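Local coordinates for carboxypeptidase D (Drosophila melanogaster, PDB 3MN8), which removes C-terminal arginine and lysine residues from peptides and proteins as a zinc-dependent metallocarboxypeptidase, processing growth factors, peptide hormones and neuropeptides, at residues 353-358 with 363-368; 384-387 with 393-396. All coordinates share one frame; numbering follows the deposited sequence.

Interaction 1. Residues 353-358 with 363-368; sequences DANVYV and EKPMRT
Val356 and Met366 form a hydrogen-bonded antiparallel pair in a beta hairpin of the transthyretin-like domain that follows the catalytic domain in the first, active 1B carboxypeptidase-like unit. Val356 N reaches Met366 O at 3.0 Å, and Met366 N returns a bond to Val356 O. Toward Thr368 the pairing continues from Thr368 N to Ala354 O (2.9 Å), past the non-hydrogen-bonded pair of Asn355 and Arg367, and from Asp353 N to Thr368 O. A threonine suits this end because its hydroxyl adds polar links: OG1 accepts from Ala354 N (3.0 Å) and is also hydrogen-bonded to Ile351 O.

The charged contact lies at the exposed end. Arg367 leaves the strand with CG anti to the backbone N (chi1 178°), then bends along its chain to bring NE within 2.7 Å of Asp353 OD2. The guanidinium and carboxylate planes stand nearly perpendicular; NE comes down from above the carboxylate plane onto OD2, and NH2 adds a weak second bond to the same atom.

Apolar packing differs on the two faces. Val356 and Met366 share one, where beta-branched Val356 also packs on Val343 and Tyr374. On the other, Pro365 sets its CB over the face of the Tyr357 ring, 4.0 Å from the centroid, a CH-pi contact. An alanine in place of Tyr357 would probably leave the Pro365 ring without its aromatic partner and open a gap beside it. Besides accepting from Met366 N, Val356 O takes a water, which donates to it at 2.7 Å and to Lys364 O at 2.8 Å.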
loop_
_atom_site.group_PDB
_atom_site.type_symbol
_atom_site.label_atom_id
_atom_site.label_comp_id
_atom_site.label_asym_id
_atom_site.label_seq_id
_atom_site.Cartn_x
_atom_site.Cartn_y
_atom_site.Cartn_z
ATOM N N ASP A 353 -1.271 -18.581 11.670
ATOM C CA ASP A 353 0.193 -18.510 11.672
ATOM C C ASP A 353 0.905 -19.683 10.994
ATOM O O ASP A 353 2.086 -19.926 11.229
ATOM C CB ASP A 353 0.713 -18.344 13.096
ATOM C CG ASP A 353 1.144 -16.919 13.383
ATOM O OD1 ASP A 353 2.355 -16.643 13.282
ATOM O OD2 ASP A 353 0.279 -16.074 13.694
ATOM N N ALA A 354 0.186 -20.414 10.152
ATOM C CA ALA A 354 0.825 -21.415 9.317
ATOM C C ALA A 354 1.717 -20.717 8.300
ATOM O O ALA A 354 1.552 -19.521 8.032
ATOM C CB ALA A 354 -0.215 -22.271 8.615
ATOM N N ASN A 355 2.667 -21.461 7.742
ATOM C CA ASN A 355 3.515 -20.934 6.682
ATOM C C ASN A 355 3.227 -21.585 5.339
ATOM O O ASN A 355 3.083 -22.806 5.238
ATOM C CB ASN A 355 4.994 -21.079 7.038
ATOM C CG ASN A 355 5.470 -20.000 7.992
ATOM O OD1 ASN A 355 5.966 -20.295 9.081
ATOM N ND2 ASN A 355 5.318 -18.740 7.589
ATOM N N VAL A 356 3.138 -20.759 4.308
ATOM C CA VAL A 356 2.908 -21.234 2.951
ATOM C C VAL A 356 4.095 -20.866 2.060
ATOM O O VAL A 356 4.362 -19.681 1.818
ATOM C CB VAL A 356 1.590 -20.662 2.368
ATOM C CG1 VAL A 356 1.472 -20.984 0.882
ATOM C CG2 VAL A 356 0.377 -21.194 3.152
ATOM N N TYR A 357 4.804 -21.890 1.580
ATOM C CA TYR A 357 6.028 -21.693 0.824
ATOM C C TYR A 357 5.865 -21.966 -0.666
ATOM O O TYR A 357 5.158 -22.900 -1.057
ATOM C CB TYR A 357 7.138 -22.602 1.351
ATOM C CG TYR A 357 7.741 -22.254 2.702
ATOM C CD1 TYR A 357 7.272 -22.849 3.868
ATOM C CD2 TYR A 357 8.814 -21.372 2.803
ATOM C CE1 TYR A 357 7.842 -22.548 5.105
ATOM C CE2 TYR A 357 9.385 -21.067 4.024
ATOM C CZ TYR A 357 8.899 -21.652 5.171
ATOM O OH TYR A 357 9.475 -21.341 6.384
ATOM N N VAL A 358 6.550 -21.154 -1.480
ATOM C CA VAL A 358 6.641 -21.351 -2.925
ATOM C C VAL A 358 8.083 -21.630 -3.316
ATOM O O VAL A 358 8.977 -20.840 -3.016
ATOM C CB VAL A 358 6.133 -20.111 -3.712
ATOM C CG1 VAL A 358 6.320 -20.295 -5.228
ATOM C CG2 VAL A 358 4.665 -19.822 -3.384
ATOM N N GLU A 363 12.154 -17.885 0.925
ATOM C CA GLU A 363 12.651 -16.903 1.877
ATOM C C GLU A 363 11.540 -15.930 2.292
ATOM O O GLU A 363 11.615 -15.286 3.346
ATOM C CB GLU A 363 13.871 -16.166 1.318
ATOM C CG GLU A 363 15.141 -17.005 1.313
ATOM C CD GLU A 363 16.345 -16.254 0.784
ATOM O OE1 GLU A 363 16.292 -15.771 -0.367
ATOM O OE2 GLU A 363 17.350 -16.157 1.518
ATOM N N LYS A 364 10.501 -15.837 1.471
ATOM C CA LYS A 364 9.340 -15.033 1.828
ATOM C C LYS A 364 8.073 -15.873 1.904
ATOM O O LYS A 364 7.260 -15.853 0.988
ATOM C CB LYS A 364 9.141 -13.894 0.834
ATOM C CG LYS A 364 7.991 -12.960 1.185
ATOM C CD LYS A 364 8.127 -12.471 2.608
ATOM C CE LYS A 364 7.226 -11.281 2.918
ATOM N NZ LYS A 364 7.180 -11.086 4.396
ATOM N N PRO A 365 7.905 -16.616 3.006
ATOM C CA PRO A 365 6.674 -17.363 3.270
ATOM C C PRO A 365 5.532 -16.419 3.615
ATOM O O PRO A 365 5.769 -15.301 4.082
ATOM C CB PRO A 365 7.021 -18.197 4.509
ATOM C CG PRO A 365 8.448 -17.915 4.828
ATOM C CD PRO A 365 8.828 -16.653 4.146
ATOM N N MET A 366 4.304 -16.867 3.384
ATOM C CA MET A 366 3.138 -16.121 3.831
ATOM C C MET A 366 2.696 -16.738 5.125
ATOM O O MET A 366 2.707 -17.952 5.254
ATOM C CB MET A 366 1.998 -16.227 2.826
ATOM C CG MET A 366 2.223 -15.461 1.532
ATOM S SD MET A 366 2.449 -13.697 1.801
ATOM C CE MET A 366 4.221 -13.546 1.526
ATOM N N ARG A 367 2.310 -15.901 6.077
ATOM C CA ARG A 367 1.815 -16.376 7.362
ATOM C C ARG A 367 0.290 -16.299 7.362
ATOM O O ARG A 367 -0.278 -15.231 7.141
ATOM C CB ARG A 367 2.428 -15.523 8.479
ATOM C CG ARG A 367 1.975 -15.860 9.866
ATOM C CD ARG A 367 0.947 -14.846 10.312
ATOM N NE ARG A 367 1.196 -14.446 11.683
ATOM C CZ ARG A 367 1.566 -13.239 12.106
ATOM N NH1 ARG A 367 1.723 -12.214 11.275
ATOM N NH2 ARG A 367 1.762 -13.067 13.405
ATOM N N THR A 368 -0.387 -17.426 7.568
ATOM C CA THR A 368 -1.848 -17.405 7.494
ATOM C C THR A 368 -2.475 -16.548 8.583
ATOM O O THR A 368 -1.903 -16.363 9.671
ATOM C CB THR A 368 -2.486 -18.801 7.559
ATOM O OG1 THR A 368 -2.259 -19.374 8.850
ATOM C CG2 THR A 368 -1.922 -19.710 6.465
HETATM O O HOH W 1 5.381 -17.764 0.153
#

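Interaction 2. Residues 384-387 with 393-396; sequences SVHA and QTSA
Ala387 meets Ser395 through both of its backbone polar atoms, which join the end of strand 381-388 to the returning loop of the transthyretin-like domain. Ser395 N gives a 2.9 Å hydrogen bond to Ala387 O. In the other direction the acceptor for Ala387 N is not a main-chain carbonyl but Ser395 OG, at 3.0 Å and almost straight (169°). Serine suits this place because its short hydroxyl can stand in for a backbone acceptor where the loop has not yet become a strand.

The torsion of Ser395 puts the hydroxyl in that role: with chi1 75°, OG sits between the backbone N and the carbonyl carbon, close enough to its own main chain to donate to Ala396 O (3.1 Å) while it accepts from Ala387. One hydroxyl is thus gripped by two bonds, which should fix its rotation. The small methyl of Ala387 fits the close approach, with CB 4.0 Å from Ser395 OG.

His386 buries as much surface as Ser395. Its CB passes 3.8 Å from Ser395 OG, and its ring stands up from the strand to receive Thr394 CG2 over one face, the methyl lying 4.1 Å from CD2. The same methyl rests 3.3 Å from Ala387 O, so the branched threonine touches both neighbours at once.

Further back along the strand, Val385 pairs with Gln398 as strand 398-402 begins. Phe414 of strand 410-415 packs against Ala387 and Ser395, while strand 355-358 lies along the other edge of strand 381-388, bringing Tyr357 against His386.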
loop_
_atom_site.group_PDB
_atom_site.type_symbol
_atom_site.label_atom_id
_atom_site.label_comp_id
_atom_site.label_asym_id
_atom_site.label_seq_id
_atom_site.Cartn_x
_atom_site.Cartn_y
_atom_site.Cartn_z
ATOM N N SER A 384 5.326 -24.839 -7.384
ATOM C CA SER A 384 5.055 -25.870 -6.396
ATOM C C SER A 384 4.881 -25.199 -5.043
ATOM O O SER A 384 5.836 -24.695 -4.441
ATOM C CB SER A 384 6.189 -26.892 -6.347
ATOM O OG SER A 384 5.979 -27.908 -7.311
ATOM N N VAL A 385 3.645 -25.167 -4.579
ATOM C CA VAL A 385 3.340 -24.517 -3.314
ATOM C C VAL A 385 3.171 -25.572 -2.236
ATOM O O VAL A 385 2.616 -26.642 -2.499
ATOM C CB VAL A 385 2.041 -23.703 -3.423
ATOM C CG1 VAL A 385 1.917 -22.755 -2.260
ATOM C CG2 VAL A 385 2.010 -22.948 -4.738
ATOM N N HIS A 386 3.663 -25.284 -1.034
ATOM C CA HIS A 386 3.413 -26.150 0.118
ATOM C C HIS A 386 3.278 -25.370 1.410
ATOM O O HIS A 386 3.699 -24.211 1.493
ATOM C CB HIS A 386 4.477 -27.255 0.252
ATOM C CG HIS A 386 5.780 -26.809 0.860
ATOM N ND1 HIS A 386 6.052 -25.506 1.202
ATOM C CD2 HIS A 386 6.894 -27.521 1.168
ATOM C CE1 HIS A 386 7.274 -25.431 1.707
ATOM N NE2 HIS A 386 7.802 -26.638 1.697
ATOM N N ALA A 387 2.702 -26.015 2.420
ATOM C CA ALA A 387 2.405 -25.341 3.672
ATOM C C ALA A 387 2.973 -26.108 4.846
ATOM O O ALA A 387 3.058 -27.339 4.829
ATOM C CB ALA A 387 0.893 -25.157 3.833
ATOM N N GLN A 393 2.610 -31.889 10.371
ATOM C CA GLN A 393 3.429 -32.458 9.310
ATOM C C GLN A 393 3.292 -31.567 8.081
ATOM O O GLN A 393 2.183 -31.225 7.662
ATOM C CB GLN A 393 3.017 -33.901 9.001
ATOM C CG GLN A 393 2.974 -34.792 10.234
ATOM C CD GLN A 393 2.638 -36.247 9.926
ATOM O OE1 GLN A 393 2.089 -36.570 8.867
ATOM N NE2 GLN A 393 2.965 -37.136 10.866
ATOM N N THR A 394 4.433 -31.169 7.533
ATOM C CA THR A 394 4.459 -30.276 6.390
ATOM C C THR A 394 3.750 -30.931 5.223
ATOM O O THR A 394 4.093 -32.043 4.839
ATOM C CB THR A 394 5.897 -29.950 5.975
ATOM O OG1 THR A 394 6.600 -29.394 7.090
ATOM C CG2 THR A 394 5.899 -28.951 4.833
ATOM N N SER A 395 2.757 -30.243 4.667
ATOM C CA SER A 395 1.968 -30.799 3.575
ATOM C C SER A 395 2.818 -31.250 2.403
ATOM O O SER A 395 3.938 -30.764 2.195
ATOM C CB SER A 395 0.984 -29.767 3.044
ATOM O OG SER A 395 1.669 -28.798 2.269
ATOM N N ALA A 396 2.262 -32.176 1.627
ATOM C CA ALA A 396 2.833 -32.515 0.337
ATOM C C ALA A 396 2.665 -31.294 -0.566
ATOM O O ALA A 396 1.763 -30.478 -0.360
ATOM C CB ALA A 396 2.127 -33.726 -0.256
#

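Interactions 1 and 2 lie in one antiparallel sheet, their centres about 10 Å apart, joined by the adjacent strands 355-358 and 381-388. A probable hydrogen bond from Tyr357 N to His386 O, 2.6 Å long, links them directly. On the buried side Val356 CG1 lies 3.6 Å from Val385 CG1; separately, Asn355 O packs 3.5 Å from Ala387 CB. Interaction 1 is the one nearer the catalytic domain: Lys364 reaches Tyr294 and Ser297, and Arg367 N bonds to Asn298. Interaction 2 lies farther out, about 29 Å from the centre of the chain against 20 Å. Both are structural, remote from the zinc held by His101, Glu104 and His217 and from the inhibitor beside it.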